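Local atomic coordinates of aminotransferase AspB (Helicobacter pylori 26695, PDB entry 3EZS), a protein that probably catalyses the transfer of amino groups between amino acids and 2-oxo acids, using pyridoxal 5'-phosphate as cofactor. Residues 150-155 / 184-189; 156-161 / 188-193. All blocks are in the same frame, centred on the assembly; numbering follows the deposited sequence.

Both contacts belong to one region of the large mixed sheet and the helices around it, and their centres lie about 11 Å apart. Along the chain, helix 149-154 leads into strand 157-160, which continues through helix 173-186 into strand 189-193. The last three elements form a beta-alpha-beta unit whose strands are parallel neighbours. Interaction 1 joins the ends of the two helices just before the strands begin, and interaction 2 takes over where it stops and pairs the strands themselves. Phe188 and Ile189 occur in both. Interaction 1 is centred about 24 Å from the chain centre and interaction 2 about 13 Å, so they run inward along strands whose C-terminal ends probably border the cofactor site.

Interaction 1: 150-155 / 184-189; sequences KELQEV and LKHDFI. With EDO (1,2-ethanediol), chain E.
Leu152 and Val155 each lay an aliphatic carbon over an aromatic ring of 184-189, giving two CH-pi contacts. Leu152 CB stands 3.8 Å from the centroid of the His186 ring and 14° off its normal, while CG of the chain's own Lys185 lies over the opposite face of that imidazole. Val155 CG1 covers one face of the Phe188 ring, 4.1 Å from its centroid and displaced toward the CD2 rim. Phe188 CG, between its backbone N and carbonyl carbon (chi1 59°), is thereby brought against this methyl.

Leu152 also turns CD2 to Phe188 CE2 at 4.0 Å; leucine suits its place because it meets both rings. Leu182 and Ala183 of helix 173-186 add further cover to Phe188. Gln153 CG comes obliquely to the imidazole, 3.8 Å from His186 ND1. Backbone carbonyls approach closely without hydrogen bonding: Val155 O lies 3.5 Å from Phe188 CB, and Leu152 O 3.6 Å from His186 CB.

These contacts bring together two chain segments that each leave a helix and enter neighbouring parallel strands of the large sheet. On the second, Asp187 has a positive phi (57°) as the chain turns toward strand 189-193, and Asp187 OD1 is hydrogen-bonded to Asn222 ND2.

Polar groups mostly look elsewhere. Gln153, at the surface, gives its NE2 to Glu149 OE2. Glu151 takes no part in the contact with 184-189; it binds a 1,2-ethanediol, probably from the crystallisation liquor. Glu151 OE1 accepts from the diol's O1 at 2.6 Å and Glu151 OE2 from the diol's O2 at 2.9 Å.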
ATOM      1  N   LYS A 150       4.746 -34.461 -12.283  1.00 43.03           N
ATOM      2  CA  LYS A 150       3.526 -33.876 -12.852  1.00 42.94           C
ATOM      3  C   LYS A 150       3.298 -32.461 -12.289  1.00 43.25           C
ATOM      4  O   LYS A 150       3.002 -31.527 -13.043  1.00 42.98           O
ATOM      5  CB  LYS A 150       2.320 -34.802 -12.617  1.00 44.79           C
ATOM      6  CG  LYS A 150       0.939 -34.279 -13.066  1.00 46.76           C
ATOM      7  CD  LYS A 150       0.865 -33.907 -14.556  1.00 59.05           C
ATOM      8  N   GLU A 151       3.453 -32.318 -10.972  1.00 42.79           N
ATOM      9  CA  GLU A 151       3.322 -31.030 -10.304  1.00 42.06           C
ATOM     10  C   GLU A 151       4.302 -30.003 -10.855  1.00 41.22           C
ATOM     11  O   GLU A 151       3.908 -28.863 -11.115  1.00 39.89           O
ATOM     12  CB  GLU A 151       3.514 -31.193  -8.802  1.00 42.37           C
ATOM     13  CG  GLU A 151       2.386 -31.977  -8.140  1.00 42.13           C
ATOM     14  CD  GLU A 151       2.633 -32.273  -6.680  1.00 43.51           C
ATOM     15  OE1 GLU A 151       3.809 -32.439  -6.250  1.00 39.73           O
ATOM     16  OE2 GLU A 151       1.626 -32.354  -5.958  1.00 45.13           O
ATOM     17  N   LEU A 152       5.566 -30.400 -11.053  1.00 41.68           N
ATOM     18  CA  LEU A 152       6.567 -29.487 -11.633  1.00 42.04           C
ATOM     19  C   LEU A 152       6.140 -28.945 -13.009  1.00 43.14           C
ATOM     20  O   LEU A 152       6.418 -27.787 -13.334  1.00 42.98           O
ATOM     21  CB  LEU A 152       7.951 -30.158 -11.712  1.00 41.11           C
ATOM     22  CG  LEU A 152       8.678 -30.325 -10.374  1.00 43.73           C
ATOM     23  CD1 LEU A 152       9.764 -31.366 -10.446  1.00 36.86           C
ATOM     24  CD2 LEU A 152       9.231 -28.964  -9.853  1.00 32.33           C
ATOM     25  N   GLN A 153       5.460 -29.779 -13.796  1.00 43.72           N
ATOM     26  CA  GLN A 153       4.970 -29.394 -15.123  1.00 45.91           C
ATOM     27  C   GLN A 153       3.676 -28.561 -15.089  1.00 45.24           C
ATOM     28  O   GLN A 153       3.357 -27.880 -16.074  1.00 44.24           O
ATOM     29  CB  GLN A 153       4.721 -30.643 -15.972  1.00 44.97           C
ATOM     30  CG  GLN A 153       5.965 -31.473 -16.258  1.00 48.44           C
ATOM     31  CD  GLN A 153       5.644 -32.774 -16.997  1.00 49.34           C
ATOM     32  OE1 GLN A 153       4.530 -32.964 -17.496  1.00 50.08           O
ATOM     33  NE2 GLN A 153       6.625 -33.675 -17.064  1.00 49.18           N
ATOM     34  N   GLU A 154       2.938 -28.628 -13.973  1.00 42.99           N
ATOM     35  CA  GLU A 154       1.672 -27.900 -13.820  1.00 42.74           C
ATOM     36  C   GLU A 154       1.793 -26.534 -13.155  1.00 41.77           C
ATOM     37  O   GLU A 154       1.024 -25.626 -13.472  1.00 42.14           O
ATOM     38  CB  GLU A 154       0.663 -28.737 -13.034  1.00 40.13           C
ATOM     39  N   VAL A 155       2.768 -26.385 -12.260  1.00 41.11           N
ATOM     40  CA  VAL A 155       2.913 -25.178 -11.462  1.00 39.34           C
ATOM     41  C   VAL A 155       3.391 -23.983 -12.299  1.00 39.21           C
ATOM     42  O   VAL A 155       4.125 -24.137 -13.268  1.00 39.22           O
ATOM     43  CB  VAL A 155       3.846 -25.433 -10.227  1.00 39.16           C
ATOM     44  CG1 VAL A 155       5.298 -25.577 -10.670  1.00 37.38           C
ATOM     45  CG2 VAL A 155       3.706 -24.325  -9.198  1.00 41.06           C
ATOM     46  N   LEU A 184      13.955 -23.077 -14.499  1.00 41.12           N
ATOM     47  CA  LEU A 184      14.354 -22.825 -15.887  1.00 42.66           C
ATOM     48  C   LEU A 184      13.944 -23.967 -16.801  1.00 41.08           C
ATOM     49  O   LEU A 184      13.552 -23.725 -17.928  1.00 42.95           O
ATOM     50  CB  LEU A 184      15.864 -22.566 -15.990  1.00 43.45           C
ATOM     51  CG  LEU A 184      16.377 -21.322 -15.259  1.00 44.00           C
ATOM     52  CD1 LEU A 184      17.907 -21.210 -15.398  1.00 33.87           C
ATOM     53  CD2 LEU A 184      15.653 -20.061 -15.778  1.00 34.37           C
ATOM     54  N   LYS A 185      14.016 -25.204 -16.304  1.00 41.03           N
ATOM     55  CA  LYS A 185      13.640 -26.380 -17.085  1.00 40.95           C
ATOM     56  C   LYS A 185      12.146 -26.409 -17.389  1.00 40.54           C
ATOM     57  O   LYS A 185      11.745 -26.664 -18.523  1.00 38.01           O
ATOM     58  CB  LYS A 185      14.004 -27.665 -16.326  1.00 42.52           C
ATOM     59  CG  LYS A 185      13.650 -28.958 -17.059  1.00 39.56           C
ATOM     60  CD  LYS A 185      13.958 -30.169 -16.206  1.00 41.08           C
ATOM     61  CE  LYS A 185      13.701 -31.470 -16.963  1.00 40.75           C
ATOM     62  NZ  LYS A 185      13.865 -32.655 -16.066  1.00 44.83           N
ATOM     63  N   HIS A 186      11.326 -26.184 -16.365  1.00 39.75           N
ATOM     64  CA  HIS A 186       9.879 -26.242 -16.533  1.00 41.09           C
ATOM     65  C   HIS A 186       9.243 -24.889 -16.852  1.00 41.77           C
ATOM     66  O   HIS A 186       8.049 -24.815 -17.119  1.00 43.19           O
ATOM     67  CB  HIS A 186       9.242 -26.851 -15.290  1.00 41.96           C
ATOM     68  CG  HIS A 186       9.667 -28.265 -15.032  1.00 42.10           C
ATOM     69  ND1 HIS A 186       9.104 -29.340 -15.684  1.00 42.48           N
ATOM     70  CD2 HIS A 186      10.597 -28.780 -14.191  1.00 42.42           C
ATOM     71  CE1 HIS A 186       9.670 -30.455 -15.258  1.00 45.07           C
ATOM     72  NE2 HIS A 186      10.574 -30.145 -14.346  1.00 38.44           N
ATOM     73  N   ASP A 187      10.048 -23.833 -16.837  1.00 41.64           N
ATOM     74  CA  ASP A 187       9.575 -22.470 -17.088  1.00 41.91           C
ATOM     75  C   ASP A 187       8.452 -22.016 -16.130  1.00 41.62           C
ATOM     76  O   ASP A 187       7.335 -21.706 -16.562  1.00 43.66           O
ATOM     77  CB  ASP A 187       9.165 -22.286 -18.563  1.00 42.89           C
ATOM     78  CG  ASP A 187       9.064 -20.806 -18.973  1.00 48.51           C
ATOM     79  OD1 ASP A 187       9.634 -19.938 -18.271  1.00 52.40           O
ATOM     80  OD2 ASP A 187       8.432 -20.511 -20.008  1.00 50.50           O
ATOM     81  N   PHE A 188       8.740 -22.035 -14.827  1.00 40.10           N
ATOM     82  CA  PHE A 188       7.838 -21.438 -13.827  1.00 39.27           C
ATOM     83  C   PHE A 188       8.602 -20.341 -13.072  1.00 38.65           C
ATOM     84  O   PHE A 188       9.833 -20.284 -13.122  1.00 37.79           O
ATOM     85  CB  PHE A 188       7.188 -22.451 -12.870  1.00 38.14           C
ATOM     86  CG  PHE A 188       8.150 -23.269 -12.077  1.00 37.17           C
ATOM     87  CD1 PHE A 188       8.738 -22.763 -10.929  1.00 39.48           C
ATOM     88  CD2 PHE A 188       8.429 -24.588 -12.450  1.00 45.15           C
ATOM     89  CE1 PHE A 188       9.619 -23.532 -10.181  1.00 34.74           C
ATOM     90  CE2 PHE A 188       9.313 -25.378 -11.702  1.00 44.37           C
ATOM     91  CZ  PHE A 188       9.901 -24.850 -10.560  1.00 41.13           C
ATOM     92  N   ILE A 189       7.853 -19.452 -12.424  1.00 39.31           N
ATOM     93  CA  ILE A 189       8.411 -18.356 -11.658  1.00 38.74           C
ATOM     94  C   ILE A 189       8.707 -18.852 -10.242  1.00 38.30           C
ATOM     95  O   ILE A 189       7.873 -19.503  -9.625  1.00 36.40           O
ATOM     96  CB  ILE A 189       7.456 -17.133 -11.615  1.00 40.92           C
ATOM     97  CG1 ILE A 189       7.124 -16.656 -13.033  1.00 41.90           C
ATOM     98  CG2 ILE A 189       8.056 -16.000 -10.736  1.00 36.82           C
ATOM     99  CD1 ILE A 189       8.329 -16.427 -13.914  1.00 41.78           C
TER
HETATM  100  C1  EDO E 378       4.360 -33.112  -2.671  1.00 61.98           C
HETATM  101  O1  EDO E 378       4.440 -33.583  -4.030  1.00 54.45           O
HETATM  102  C2  EDO E 378       3.587 -31.799  -2.619  1.00 60.47           C
HETATM  103  O2  EDO E 378       2.280 -31.988  -3.198  1.00 61.94           O

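Interaction 2: 156-161 / 188-193; sequences DLVILN and FILIND. With EDO (1,2-ethanediol), chain D; EDO (1,2-ethanediol), chain F.
Asp156 O accepts the first backbone bond from Ile189 N, at 3.0 Å, and four more follow in parallel register. Ile189 O takes Val158 N at 2.7 Å, Val158 O takes Ile191 N, Ile191 O takes Leu160 N, and Leu160 O takes Asp193 N. The three middle donors approach nearly along the C=O axis, whereas Ile189 N lies above the carbonyl plane of Asp156.

Side chains pack on both faces of the strand pair. On one, Leu157 CG is anti to its backbone N (chi1 173°), and its CD1 presses on Ile189 CG2 at 3.4 Å, unusually tight, and meets Ile191 CD1 at 3.8 Å. On the other, Val158 and Leu190 lie side by side, Leu190 CD1 reaches Leu160 CD1 at 3.9 Å, and Val158 CG2 touches Phe188 CE1 at 3.5 Å. Branched aliphatic residues suit strands sandwiched between helices: Trp179 of helix 173-186 covers Val158, Leu160 and Leu190, while Pro99 and Phe98 of helix 92-102 meet Leu157 and Ile191.

Toward the C-terminal ends of the strands the residues turn polar. Asn161 ND2 donates to Asp193 O at 2.9 Å, with that oxygen in its amide plane, while Asn161 OD1 accepts from Asn165 N. Asn161 N donates to O2 of one 1,2-ethanediol at 3.1 Å, and Asn161 ND2 weakly to O2 of a second, beside Asp193 OD2. Asn192 OD1 takes Ser162 N, and Asn192 ND2 is hydrogen-bonded to Glu194 OE2. Asp193 is positioned by Tyr121 OH on OD2 and by Cys195 N on OD1.

Hydrocarbon thus fills the middle of this beta-alpha-beta crossover, with amides and a carboxylate at the C-terminal strand ends. There Asp193 sits where this family places the aspartate that bonds the pyridine nitrogen of pyridoxal phosphate, and probably does the same here.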
ATOM      1  N   ASP A 156       2.933 -22.801 -11.903  1.00 39.18           N
ATOM      2  CA  ASP A 156       3.254 -21.530 -12.556  1.00 39.45           C
ATOM      3  C   ASP A 156       4.149 -20.625 -11.708  1.00 38.40           C
ATOM      4  O   ASP A 156       4.906 -19.818 -12.235  1.00 37.71           O
ATOM      5  CB  ASP A 156       1.946 -20.773 -12.831  1.00 38.84           C
ATOM      6  CG  ASP A 156       1.007 -21.541 -13.748  1.00 40.81           C
ATOM      7  OD1 ASP A 156       1.475 -21.997 -14.807  1.00 40.38           O
ATOM      8  OD2 ASP A 156      -0.200 -21.667 -13.430  1.00 42.80           O
ATOM      9  N   LEU A 157       4.027 -20.742 -10.397  1.00 38.30           N
ATOM     10  CA  LEU A 157       4.746 -19.907  -9.469  1.00 38.13           C
ATOM     11  C   LEU A 157       5.013 -20.742  -8.235  1.00 37.34           C
ATOM     12  O   LEU A 157       4.112 -21.409  -7.739  1.00 35.84           O
ATOM     13  CB  LEU A 157       3.903 -18.675  -9.106  1.00 38.04           C
ATOM     14  CG  LEU A 157       4.430 -17.745  -8.000  1.00 41.12           C
ATOM     15  CD1 LEU A 157       5.662 -17.030  -8.500  1.00 49.01           C
ATOM     16  CD2 LEU A 157       3.401 -16.738  -7.558  1.00 41.25           C
ATOM     17  N   VAL A 158       6.260 -20.738  -7.773  1.00 37.33           N
ATOM     18  CA  VAL A 158       6.642 -21.439  -6.551  1.00 37.79           C
ATOM     19  C   VAL A 158       7.217 -20.408  -5.575  1.00 38.48           C
ATOM     20  O   VAL A 158       8.101 -19.611  -5.938  1.00 38.04           O
ATOM     21  CB  VAL A 158       7.686 -22.543  -6.780  1.00 38.80           C
ATOM     22  CG1 VAL A 158       8.097 -23.167  -5.420  1.00 33.20           C
ATOM     23  CG2 VAL A 158       7.149 -23.595  -7.738  1.00 35.69           C
ATOM     24  N   ILE A 159       6.692 -20.425  -4.356  1.00 38.18           N
ATOM     25  CA  ILE A 159       7.141 -19.537  -3.287  1.00 38.77           C
ATOM     26  C   ILE A 159       7.824 -20.358  -2.213  1.00 38.65           C
ATOM     27  O   ILE A 159       7.212 -21.243  -1.625  1.00 37.91           O
ATOM     28  CB  ILE A 159       5.972 -18.801  -2.609  1.00 38.20           C
ATOM     29  CG1 ILE A 159       5.163 -17.992  -3.622  1.00 39.77           C
ATOM     30  CG2 ILE A 159       6.491 -17.871  -1.509  1.00 40.64           C
ATOM     31  CD1 ILE A 159       3.899 -17.385  -3.051  1.00 39.02           C
ATOM     32  N   LEU A 160       9.110 -20.095  -1.997  1.00 40.87           N
ATOM     33  CA  LEU A 160       9.865 -20.711  -0.921  1.00 40.90           C
ATOM     34  C   LEU A 160      10.019 -19.645   0.163  1.00 41.76           C
ATOM     35  O   LEU A 160       9.826 -18.440  -0.097  1.00 42.00           O
ATOM     36  CB  LEU A 160      11.242 -21.175  -1.394  1.00 41.39           C
ATOM     37  CG  LEU A 160      11.294 -22.158  -2.574  1.00 40.23           C
ATOM     38  CD1 LEU A 160      12.743 -22.309  -3.052  1.00 36.87           C
ATOM     39  CD2 LEU A 160      10.662 -23.518  -2.228  1.00 33.94           C
ATOM     40  N   ASN A 161      10.353 -20.096   1.369  1.00 39.29           N
ATOM     41  CA  ASN A 161      10.578 -19.208   2.499  1.00 40.19           C
ATOM     42  C   ASN A 161      11.768 -19.777   3.266  1.00 40.72           C
ATOM     43  O   ASN A 161      11.594 -20.647   4.127  1.00 40.15           O
ATOM     44  CB  ASN A 161       9.326 -19.143   3.369  1.00 41.01           C
ATOM     45  CG  ASN A 161       9.472 -18.223   4.577  1.00 41.86           C
ATOM     46  OD1 ASN A 161       8.824 -18.443   5.614  1.00 38.30           O
ATOM     47  ND2 ASN A 161      10.293 -17.182   4.447  1.00 39.99           N
ATOM     48  N   PHE A 188       8.740 -22.035 -14.827  1.00 40.10           N
ATOM     49  CA  PHE A 188       7.838 -21.438 -13.827  1.00 39.27           C
ATOM     50  C   PHE A 188       8.602 -20.341 -13.072  1.00 38.65           C
ATOM     51  O   PHE A 188       9.833 -20.284 -13.122  1.00 37.79           O
ATOM     52  CB  PHE A 188       7.188 -22.451 -12.870  1.00 38.14           C
ATOM     53  CG  PHE A 188       8.150 -23.269 -12.077  1.00 37.17           C
ATOM     54  CD1 PHE A 188       8.738 -22.763 -10.929  1.00 39.48           C
ATOM     55  CD2 PHE A 188       8.429 -24.588 -12.450  1.00 45.15           C
ATOM     56  CE1 PHE A 188       9.619 -23.532 -10.181  1.00 34.74           C
ATOM     57  CE2 PHE A 188       9.313 -25.378 -11.702  1.00 44.37           C
ATOM     58  CZ  PHE A 188       9.901 -24.850 -10.560  1.00 41.13           C
ATOM     59  N   ILE A 189       7.853 -19.452 -12.424  1.00 39.31           N
ATOM     60  CA  ILE A 189       8.411 -18.356 -11.658  1.00 38.74           C
ATOM     61  C   ILE A 189       8.707 -18.852 -10.242  1.00 38.30           C
ATOM     62  O   ILE A 189       7.873 -19.503  -9.625  1.00 36.40           O
ATOM     63  CB  ILE A 189       7.456 -17.133 -11.615  1.00 40.92           C
ATOM     64  CG1 ILE A 189       7.124 -16.656 -13.033  1.00 41.90           C
ATOM     65  CG2 ILE A 189       8.056 -16.000 -10.736  1.00 36.82           C
ATOM     66  CD1 ILE A 189       8.329 -16.427 -13.914  1.00 41.78           C
ATOM     67  N   LEU A 190       9.903 -18.535  -9.748  1.00 37.59           N
ATOM     68  CA  LEU A 190      10.373 -18.974  -8.443  1.00 38.25           C
ATOM     69  C   LEU A 190      10.745 -17.788  -7.561  1.00 39.07           C
ATOM     70  O   LEU A 190      11.576 -16.984  -7.943  1.00 38.92           O
ATOM     71  CB  LEU A 190      11.619 -19.848  -8.624  1.00 38.89           C
ATOM     72  CG  LEU A 190      12.282 -20.429  -7.359  1.00 41.84           C
ATOM     73  CD1 LEU A 190      11.373 -21.440  -6.641  1.00 37.88           C
ATOM     74  CD2 LEU A 190      13.616 -21.056  -7.737  1.00 36.13           C
ATOM     75  N   ILE A 191      10.150 -17.711  -6.375  1.00 39.44           N
ATOM     76  CA  ILE A 191      10.414 -16.629  -5.424  1.00 40.92           C
ATOM     77  C   ILE A 191      10.863 -17.186  -4.079  1.00 41.33           C
ATOM     78  O   ILE A 191      10.365 -18.212  -3.642  1.00 40.84           O
ATOM     79  CB  ILE A 191       9.102 -15.836  -5.115  1.00 40.95           C
ATOM     80  CG1 ILE A 191       8.582 -15.105  -6.351  1.00 40.59           C
ATOM     81  CG2 ILE A 191       9.305 -14.839  -3.974  1.00 41.83           C
ATOM     82  CD1 ILE A 191       7.166 -14.524  -6.117  1.00 43.87           C
ATOM     83  N   ASN A 192      11.804 -16.516  -3.423  1.00 42.00           N
ATOM     84  CA  ASN A 192      12.122 -16.850  -2.052  1.00 40.38           C
ATOM     85  C   ASN A 192      11.807 -15.636  -1.165  1.00 40.84           C
ATOM     86  O   ASN A 192      12.258 -14.518  -1.428  1.00 41.55           O
ATOM     87  CB  ASN A 192      13.575 -17.287  -1.873  1.00 39.90           C
ATOM     88  CG  ASN A 192      13.862 -17.839  -0.461  1.00 40.69           C
ATOM     89  OD1 ASN A 192      12.977 -18.362   0.211  1.00 43.58           O
ATOM     90  ND2 ASN A 192      15.114 -17.732  -0.028  1.00 42.79           N
ATOM     91  N   ASP A 193      10.966 -15.861  -0.163  1.00 40.27           N
ATOM     92  CA  ASP A 193      10.668 -14.880   0.868  1.00 38.85           C
ATOM     93  C   ASP A 193      11.895 -14.941   1.772  1.00 38.86           C
ATOM     94  O   ASP A 193      12.037 -15.862   2.584  1.00 37.80           O
ATOM     95  CB  ASP A 193       9.399 -15.297   1.597  1.00 39.29           C
ATOM     96  CG  ASP A 193       9.092 -14.451   2.818  1.00 45.20           C
ATOM     97  OD1 ASP A 193       9.929 -13.636   3.243  1.00 37.82           O
ATOM     98  OD2 ASP A 193       7.990 -14.638   3.367  1.00 38.97           O
TER
HETATM   99  C1  EDO D 377      12.335 -24.454   3.756  1.00 34.50           C
HETATM  100  O1  EDO D 377      13.361 -23.452   3.652  1.00 33.43           O
HETATM  101  C2  EDO D 377      11.369 -24.285   2.593  1.00 40.72           C
HETATM  102  O2  EDO D 377      11.003 -22.926   2.442  1.00 38.17           O
HETATM  103  C1  EDO F 379       7.034 -14.322   7.995  1.00 53.08           C
HETATM  104  O1  EDO F 379       7.433 -12.941   8.048  1.00 56.54           O
HETATM  105  C2  EDO F 379       7.188 -14.834   6.551  1.00 55.13           C
HETATM  106  O2  EDO F 379       8.441 -15.441   6.247  1.00 59.28           O